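Putative TetR-family transcriptional regulator (Streptomyces coelicolor, PDB 2HXO) probably binds DNA as a dimeric transcriptional regulator of the TetR family, with a helix-turn-helix domain joined to an all-helical C-terminal domain. Local coordinates at residues Leu64-Val72 with His105-Gln115; Ile128-Val136 with Phe147-His155. All coordinates share one frame; numbering follows the deposited sequence.

Interaction 1 (Leu64-Val72 with His105-Gln115); sequences LGAATDAVV and HPWLATQLATQ
Thr68 fits as a knob among Leu108, Gln111, Leu112 and Gln115, and its two branches divide the work. CG2 lies anti to the backbone N (the OG1 torsion chi1 is -62°), which sends the methyl between two leucines: it is 3.6 Å from Leu108 CD1, and Leu112 CD2 lies slightly farther off. OG1, on the other branch, bonds back to Leu64 O at 2.9 Å, reaching that carbonyl from the face opposite the one used by Thr68 N. The hydroxyl is thus satisfied within its own helix and can lie 3.2 Å from the aliphatic CB of Gln111. A valine in its place would probably deprive Leu64 O of its hydroxyl donor and crowd Gln111 CB with a methyl where the hydroxyl now lies.

Trp107 presents its indole rim to the same helix: Ala67 O and Thr68 OG1 both lie at the edge, near the ring plane, with Ala67 O 3.9 Å from CH2. Val71 divides its two methyls between Leu108 and His105. Its CG1 meets Leu108 CD2 tip to tip, while CG2 sits over one face of the His105 imidazole, 4.0 Å from the centroid and 15° off the normal, a CH-pi contact. Both rings are tethered at their nitrogens by Asp30 of helix 18-31, through His105 ND1 and Trp107 NE1, which helps fix their rotation. At the other end, the bent chain of Gln111 brings OE1 to 3.5 Å from Leu64 CB, and the bent chain of Gln115 brings NE2 to 3.8 Å from Gly65 CA. The helix axes cross at -114°, a steep helix-helix packing that joins helix 60-76, which follows the predicted helix-turn-helix, to the C-terminal domain of a TetR-type regulator.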
loop_
_atom_site.group_PDB
_atom_site.type_symbol
_atom_site.label_atom_id
_atom_site.label_comp_id
_atom_site.label_asym_id
_atom_site.label_seq_id
_atom_site.Cartn_x
_atom_site.Cartn_y
_atom_site.Cartn_z
ATOM N N LEU A 64 -17.967 -2.780 -10.219
ATOM C CA LEU A 64 -16.692 -3.103 -9.587
ATOM C C LEU A 64 -16.812 -2.820 -8.088
ATOM O O LEU A 64 -16.325 -3.594 -7.260
ATOM C CB LEU A 64 -15.563 -2.255 -10.176
ATOM C CG LEU A 64 -15.120 -2.553 -11.613
ATOM C CD1 LEU A 64 -14.048 -1.553 -12.024
ATOM C CD2 LEU A 64 -14.595 -3.977 -11.710
ATOM N N GLY A 65 -17.468 -1.712 -7.746
ATOM C CA GLY A 65 -17.647 -1.356 -6.348
ATOM C C GLY A 65 -18.489 -2.371 -5.595
ATOM O O GLY A 65 -18.180 -2.737 -4.460
ATOM N N ALA A 66 -19.557 -2.838 -6.227
ATOM C CA ALA A 66 -20.433 -3.809 -5.596
ATOM C C ALA A 66 -19.713 -5.138 -5.416
ATOM O O ALA A 66 -19.964 -5.861 -4.450
ATOM C CB ALA A 66 -21.688 -4.006 -6.438
ATOM N N ALA A 67 -18.827 -5.465 -6.355
ATOM C CA ALA A 67 -18.067 -6.714 -6.305
ATOM C C ALA A 67 -17.036 -6.639 -5.179
ATOM O O ALA A 67 -16.870 -7.577 -4.403
ATOM C CB ALA A 67 -17.371 -6.951 -7.638
ATOM N N THR A 68 -16.349 -5.508 -5.103
ATOM C CA THR A 68 -15.359 -5.280 -4.066
ATOM C C THR A 68 -16.035 -5.357 -2.688
ATOM O O THR A 68 -15.546 -6.030 -1.781
ATOM C CB THR A 68 -14.715 -3.900 -4.252
ATOM O OG1 THR A 68 -14.049 -3.874 -5.518
ATOM C CG2 THR A 68 -13.711 -3.605 -3.131
ATOM N N ASP A 69 -17.178 -4.685 -2.563
ATOM C CA ASP A 69 -17.947 -4.638 -1.323
ATOM C C ASP A 69 -18.419 -6.021 -0.883
ATOM O O ASP A 69 -18.315 -6.379 0.292
ATOM C CB ASP A 69 -19.155 -3.712 -1.511
ATOM C CG ASP A 69 -19.961 -3.505 -0.234
ATOM O OD1 ASP A 69 -19.650 -2.567 0.527
ATOM O OD2 ASP A 69 -20.913 -4.274 0.014
ATOM N N ALA A 70 -18.939 -6.801 -1.824
ATOM C CA ALA A 70 -19.439 -8.135 -1.507
ATOM C C ALA A 70 -18.327 -9.041 -0.982
ATOM O O ALA A 70 -18.498 -9.750 0.010
ATOM C CB ALA A 70 -20.083 -8.755 -2.741
ATOM N N VAL A 71 -17.191 -9.024 -1.660
ATOM C CA VAL A 71 -16.054 -9.838 -1.263
ATOM C C VAL A 71 -15.507 -9.425 0.108
ATOM O O VAL A 71 -15.208 -10.270 0.945
ATOM C CB VAL A 71 -14.931 -9.744 -2.324
ATOM C CG1 VAL A 71 -13.574 -10.024 -1.690
ATOM C CG2 VAL A 71 -15.210 -10.740 -3.442
ATOM N N VAL A 72 -15.380 -8.121 0.324
ATOM C CA VAL A 72 -14.865 -7.599 1.582
ATOM C C VAL A 72 -15.795 -7.943 2.748
ATOM O O VAL A 72 -15.349 -8.451 3.781
ATOM C CB VAL A 72 -14.663 -6.070 1.485
ATOM C CG1 VAL A 72 -14.367 -5.481 2.852
ATOM C CG2 VAL A 72 -13.518 -5.769 0.524
ATOM N N HIS A 105 -8.552 -12.953 -4.245
ATOM C CA HIS A 105 -8.977 -12.130 -5.374
ATOM C C HIS A 105 -7.942 -11.035 -5.643
ATOM O O HIS A 105 -8.029 -9.934 -5.097
ATOM C CB HIS A 105 -10.333 -11.485 -5.073
ATOM C CG HIS A 105 -11.426 -12.462 -4.755
ATOM N ND1 HIS A 105 -12.475 -12.896 -5.492
ATOM C CD2 HIS A 105 -11.546 -13.076 -3.528
ATOM C CE1 HIS A 105 -13.206 -13.751 -4.700
ATOM N NE2 HIS A 105 -12.624 -13.842 -3.519
ATOM N N PRO A 106 -6.953 -11.324 -6.498
ATOM C CA PRO A 106 -5.876 -10.395 -6.864
ATOM C C PRO A 106 -6.335 -9.005 -7.270
ATOM O O PRO A 106 -5.708 -8.000 -6.922
ATOM C CB PRO A 106 -5.170 -11.125 -8.005
ATOM C CG PRO A 106 -5.346 -12.568 -7.619
ATOM C CD PRO A 106 -6.796 -12.612 -7.195
ATOM N N TRP A 107 -7.423 -8.951 -8.024
ATOM C CA TRP A 107 -7.969 -7.676 -8.482
ATOM C C TRP A 107 -8.442 -6.779 -7.323
ATOM O O TRP A 107 -8.510 -5.558 -7.464
ATOM C CB TRP A 107 -9.141 -7.934 -9.431
ATOM C CG TRP A 107 -10.204 -8.829 -8.836
ATOM C CD1 TRP A 107 -10.277 -10.190 -8.923
ATOM C CD2 TRP A 107 -11.328 -8.419 -8.043
ATOM N NE1 TRP A 107 -11.378 -10.656 -8.239
ATOM C CE2 TRP A 107 -12.040 -9.591 -7.688
ATOM C CE3 TRP A 107 -11.803 -7.177 -7.598
ATOM C CZ2 TRP A 107 -13.204 -9.556 -6.904
ATOM C CZ3 TRP A 107 -12.965 -7.143 -6.817
ATOM C CH2 TRP A 107 -13.650 -8.327 -6.482
ATOM N N LEU A 108 -8.756 -7.383 -6.179
ATOM C CA LEU A 108 -9.252 -6.632 -5.027
ATOM C C LEU A 108 -8.379 -5.470 -4.563
ATOM O O LEU A 108 -8.892 -4.387 -4.271
ATOM C CB LEU A 108 -9.496 -7.568 -3.838
ATOM C CG LEU A 108 -10.321 -6.959 -2.697
ATOM C CD1 LEU A 108 -11.727 -6.638 -3.201
ATOM C CD2 LEU A 108 -10.411 -7.926 -1.532
ATOM N N ALA A 109 -7.072 -5.688 -4.487
ATOM C CA ALA A 109 -6.160 -4.644 -4.029
ATOM C C ALA A 109 -6.253 -3.364 -4.854
ATOM O O ALA A 109 -6.233 -2.261 -4.308
ATOM C CB ALA A 109 -4.725 -5.162 -4.041
ATOM N N THR A 110 -6.351 -3.517 -6.170
ATOM C CA THR A 110 -6.444 -2.374 -7.064
ATOM C C THR A 110 -7.767 -1.635 -6.879
ATOM O O THR A 110 -7.808 -0.405 -6.898
ATOM C CB THR A 110 -6.323 -2.814 -8.546
ATOM O OG1 THR A 110 -5.048 -3.437 -8.755
ATOM C CG2 THR A 110 -6.445 -1.608 -9.479
ATOM N N GLN A 111 -8.846 -2.390 -6.697
ATOM C CA GLN A 111 -10.157 -1.786 -6.525
ATOM C C GLN A 111 -10.265 -0.986 -5.237
ATOM O O GLN A 111 -10.961 0.029 -5.194
ATOM C CB GLN A 111 -11.248 -2.856 -6.581
ATOM C CG GLN A 111 -11.487 -3.376 -7.984
ATOM C CD GLN A 111 -11.645 -2.244 -8.977
ATOM O OE1 GLN A 111 -12.455 -1.341 -8.773
ATOM N NE2 GLN A 111 -10.867 -2.283 -10.058
ATOM N N LEU A 112 -9.574 -1.437 -4.193
ATOM C CA LEU A 112 -9.593 -0.732 -2.916
ATOM C C LEU A 112 -8.889 0.622 -3.034
ATOM O O LEU A 112 -9.327 1.616 -2.452
ATOM C CB LEU A 112 -8.920 -1.577 -1.836
ATOM C CG LEU A 112 -9.642 -2.854 -1.404
ATOM C CD1 LEU A 112 -8.736 -3.647 -0.473
ATOM C CD2 LEU A 112 -10.954 -2.510 -0.711
ATOM N N ALA A 113 -7.801 0.663 -3.796
ATOM C CA ALA A 113 -7.068 1.910 -3.991
ATOM C C ALA A 113 -7.936 2.911 -4.748
ATOM O O ALA A 113 -7.968 4.097 -4.423
ATOM C CB ALA A 113 -5.781 1.648 -4.766
ATOM N N THR A 114 -8.634 2.425 -5.767
ATOM C CA THR A 114 -9.509 3.270 -6.568
ATOM C C THR A 114 -10.726 3.662 -5.748
ATOM O O THR A 114 -11.269 4.752 -5.905
ATOM C CB THR A 114 -9.969 2.538 -7.845
ATOM O OG1 THR A 114 -10.518 1.265 -7.497
ATOM C CG2 THR A 114 -8.792 2.337 -8.788
ATOM N N GLN A 115 -11.133 2.767 -4.857
ATOM C CA GLN A 115 -12.282 2.996 -3.999
ATOM C C GLN A 115 -12.008 4.146 -3.035
ATOM O O GLN A 115 -12.898 4.944 -2.745
ATOM C CB GLN A 115 -12.593 1.726 -3.212
ATOM C CG GLN A 115 -14.002 1.644 -2.679
ATOM C CD GLN A 115 -15.027 1.346 -3.756
ATOM O OE1 GLN A 115 -16.139 2.068 -3.730
ATOM N NE2 GLN A 115 -14.827 0.467 -4.593
#

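Interaction 2 (Ile128-Val136 with Phe147-His155)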
loop_
_atom_site.group_PDB
_atom_site.type_symbol
_atom_site.label_atom_id
_atom_site.label_comp_id
_atom_site.label_asym_id
_atom_site.label_seq_id
_atom_site.Cartn_x
_atom_site.Cartn_y
_atom_site.Cartn_z
ATOM N N ILE A 128 -15.252 -0.466 6.382
ATOM C CA ILE A 128 -13.975 -0.888 6.943
ATOM C C ILE A 128 -13.669 0.073 8.074
ATOM O O ILE A 128 -13.266 -0.326 9.159
ATOM C CB ILE A 128 -12.804 -0.781 5.937
ATOM C CG1 ILE A 128 -13.096 -1.595 4.686
ATOM C CG2 ILE A 128 -11.526 -1.254 6.603
ATOM C CD1 ILE A 128 -13.448 -3.029 4.984
ATOM N N PHE A 129 -13.860 1.356 7.798
ATOM C CA PHE A 129 -13.599 2.371 8.796
ATOM C C PHE A 129 -14.479 2.229 10.028
ATOM O O PHE A 129 -14.032 2.485 11.138
ATOM C CB PHE A 129 -13.730 3.767 8.192
ATOM C CG PHE A 129 -12.411 4.347 7.765
ATOM C CD1 PHE A 129 -11.899 4.095 6.485
ATOM C CD2 PHE A 129 -11.642 5.078 8.668
ATOM C CE1 PHE A 129 -10.640 4.565 6.108
ATOM C CE2 PHE A 129 -10.375 5.554 8.307
ATOM C CZ PHE A 129 -9.870 5.298 7.025
ATOM N N GLU A 130 -15.725 1.808 9.842
ATOM C CA GLU A 130 -16.615 1.617 10.982
ATOM C C GLU A 130 -16.095 0.440 11.817
ATOM O O GLU A 130 -16.071 0.500 13.032
ATOM C CB GLU A 130 -18.035 1.323 10.497
ATOM C CG GLU A 130 -19.091 1.248 11.591
ATOM C CD GLU A 130 -19.368 2.587 12.268
ATOM O OE1 GLU A 130 -19.178 3.639 11.639
ATOM O OE2 GLU A 130 -19.804 2.586 13.432
ATOM N N SER A 131 -15.678 -0.625 11.143
ATOM C CA SER A 131 -15.160 -1.814 11.804
ATOM C C SER A 131 -13.926 -1.497 12.648
ATOM O O SER A 131 -13.840 -1.913 13.802
ATOM C CB SER A 131 -14.789 -2.876 10.766
ATOM O OG SER A 131 -15.904 -3.228 9.971
ATOM N N LEU A 132 -12.969 -0.777 12.068
ATOM C CA LEU A 132 -11.750 -0.419 12.776
ATOM C C LEU A 132 -12.024 0.617 13.871
ATOM O O LEU A 132 -11.561 0.462 15.007
ATOM C CB LEU A 132 -10.710 0.116 11.792
ATOM C CG LEU A 132 -10.307 -0.831 10.650
ATOM C CD1 LEU A 132 -9.411 -0.086 9.645
ATOM C CD2 LEU A 132 -9.599 -2.041 11.206
ATOM N N GLY A 133 -12.787 1.653 13.529
ATOM C CA GLY A 133 -13.096 2.718 14.474
ATOM C C GLY A 133 -13.676 2.301 15.820
ATOM O O GLY A 133 -13.223 2.764 16.878
ATOM N N ARG A 134 -14.685 1.428 15.790
ATOM C CA ARG A 134 -15.318 0.957 17.021
ATOM C C ARG A 134 -14.302 0.325 17.962
ATOM O O ARG A 134 -14.418 0.455 19.179
ATOM C CB ARG A 134 -16.425 -0.063 16.713
ATOM C CG ARG A 134 -17.651 0.531 16.021
ATOM C CD ARG A 134 -18.756 -0.502 15.868
ATOM N NE ARG A 134 -19.838 -0.016 15.017
ATOM C CZ ARG A 134 -20.951 -0.699 14.770
ATOM N NH1 ARG A 134 -21.130 -1.901 15.318
ATOM N NH2 ARG A 134 -21.880 -0.191 13.961
ATOM N N GLN A 135 -13.311 -0.359 17.398
ATOM C CA GLN A 135 -12.281 -0.994 18.200
ATOM C C GLN A 135 -11.330 0.059 18.771
ATOM O O GLN A 135 -10.872 -0.062 19.899
ATOM C CB GLN A 135 -11.535 -2.030 17.357
ATOM C CG GLN A 135 -12.473 -3.119 16.771
ATOM C CD GLN A 135 -13.431 -3.720 17.817
ATOM O OE1 GLN A 135 -13.062 -3.944 18.967
ATOM N NE2 GLN A 135 -14.659 -3.979 17.407
ATOM N N VAL A 136 -11.060 1.101 17.994
ATOM C CA VAL A 136 -10.200 2.194 18.425
ATOM C C VAL A 136 -10.863 2.888 19.611
ATOM O O VAL A 136 -10.208 3.223 20.595
ATOM C CB VAL A 136 -9.974 3.203 17.269
ATOM C CG1 VAL A 136 -9.445 4.508 17.799
ATOM C CG2 VAL A 136 -8.998 2.608 16.262
ATOM N N PHE A 147 -9.887 9.266 14.001
ATOM C CA PHE A 147 -9.663 9.158 12.569
ATOM C C PHE A 147 -8.216 8.843 12.253
ATOM O O PHE A 147 -7.920 8.040 11.363
ATOM C CB PHE A 147 -10.071 10.441 11.843
ATOM C CG PHE A 147 -10.130 10.277 10.347
ATOM C CD1 PHE A 147 -10.945 9.290 9.777
ATOM C CD2 PHE A 147 -9.352 11.071 9.509
ATOM C CE1 PHE A 147 -10.984 9.089 8.381
ATOM C CE2 PHE A 147 -9.379 10.886 8.114
ATOM C CZ PHE A 147 -10.199 9.887 7.549
ATOM N N THR A 148 -7.311 9.478 12.989
ATOM C CA THR A 148 -5.892 9.256 12.783
ATOM C C THR A 148 -5.548 7.780 13.002
ATOM O O THR A 148 -4.936 7.133 12.145
ATOM C CB THR A 148 -5.051 10.134 13.747
ATOM O OG1 THR A 148 -5.375 11.509 13.544
ATOM C CG2 THR A 148 -3.575 9.951 13.487
ATOM N N ALA A 149 -5.955 7.250 14.152
ATOM C CA ALA A 149 -5.683 5.860 14.484
ATOM C C ALA A 149 -6.302 4.912 13.458
ATOM O O ALA A 149 -5.660 3.975 12.986
ATOM C CB ALA A 149 -6.206 5.554 15.869
ATOM N N SER A 150 -7.547 5.173 13.091
ATOM C CA SER A 150 -8.239 4.324 12.126
ATOM C C SER A 150 -7.608 4.344 10.750
ATOM O O SER A 150 -7.476 3.292 10.111
ATOM C CB SER A 150 -9.702 4.744 12.019
ATOM O OG SER A 150 -10.361 4.510 13.249
ATOM N N SER A 151 -7.231 5.542 10.290
ATOM C CA SER A 151 -6.604 5.715 8.980
ATOM C C SER A 151 -5.254 5.046 8.925
ATOM O O SER A 151 -4.875 4.506 7.887
ATOM C CB SER A 151 -6.430 7.198 8.647
ATOM O OG SER A 151 -7.678 7.821 8.405
ATOM N N ALA A 152 -4.516 5.095 10.036
ATOM C CA ALA A 152 -3.204 4.464 10.088
ATOM C C ALA A 152 -3.353 2.955 9.913
ATOM O O ALA A 152 -2.616 2.343 9.133
ATOM C CB ALA A 152 -2.499 4.773 11.414
ATOM N N LEU A 153 -4.297 2.355 10.637
ATOM C CA LEU A 153 -4.514 0.910 10.507
ATOM C C LEU A 153 -4.822 0.600 9.041
ATOM O O LEU A 153 -4.211 -0.279 8.432
ATOM C CB LEU A 153 -5.672 0.464 11.404
ATOM C CG LEU A 153 -5.276 0.439 12.878
ATOM C CD1 LEU A 153 -6.513 0.426 13.766
ATOM C CD2 LEU A 153 -4.364 -0.759 13.119
HETATM N N MSE A 154 -5.749 1.360 8.468
HETATM C CA MSE A 154 -6.122 1.184 7.073
HETATM C C MSE A 154 -4.933 1.274 6.111
HETATM O O MSE A 154 -4.719 0.389 5.276
HETATM C CB MSE A 154 -7.145 2.232 6.680
HETATM C CG MSE A 154 -7.434 2.221 5.214
HETATM SE SE MSE A 154 -8.455 0.659 4.788
HETATM C CE MSE A 154 -10.195 1.437 5.154
ATOM N N HIS A 155 -4.163 2.350 6.210
ATOM C CA HIS A 155 -3.021 2.522 5.325
ATOM C C HIS A 155 -2.036 1.377 5.494
ATOM O O HIS A 155 -1.408 0.928 4.529
ATOM C CB HIS A 155 -2.287 3.844 5.602
ATOM C CG HIS A 155 -2.980 5.058 5.068
ATOM N ND1 HIS A 155 -3.024 6.330 5.528
ATOM C CD2 HIS A 155 -3.685 5.057 3.884
ATOM C CE1 HIS A 155 -3.746 7.066 4.622
ATOM N NE2 HIS A 155 -4.135 6.275 3.639
#
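Phe129 and Ser150 each act as a knob in a hole of the other helix, in a steep crossing (124°) of two helices of the TetR-type C-terminal domain. The Phe129 ring enters among Phe147, Ser150, Ser151 and Met154, a selenomethionine here. Phe147, with CG anti to its backbone N (chi1 -168°), starts away from helix 128-136 yet brings CE1 to 3.6 Å from Phe129 CE2; the planes are 27° apart but slid, so the rings barely overlap.

Met154 is bent at chi2 and chi3, which folds its terminal CE into the corner between Ile128 and the Phe129 ring. The small Ser150 suits the closest approach of the backbones: its CA is 5.6 Å from that of Gly133, and its OG lies 3.5 Å from Gly133 CA, while Trp146 O takes the hydroxyl's hydrogen bond. Leu132 and Val136 extend the apolar seam to Leu153 and Ala149. Phe147 also meets His212 of the second subunit edge-to-face. Ser151 OG bonds to Phe147 O at 3.0 Å and lies 3.3 Å above the centre of the Phe147 ring.

In the fold
From the N terminus the chain passes through helices 18-31 and 39-46 and enters helix 60-76. Interaction 1 closes the first loop, bringing helix 107-118 back across helix 60-76 after helix 87-104, which packs against both. The chain then turns into helix 124-138, and interaction 2 closes a much shorter loop, only ten residues long, onto helix 146-166. The two loops follow in series, neither nested nor crossed. Their centres are 18 Å apart, yet they touch where Val72 CG1 meets Ile128 CD1 at 3.4 Å. Interaction 1 ties the predicted DNA-binding end to the C-terminal domain; interaction 2 joins two helices within that domain, beside the second subunit.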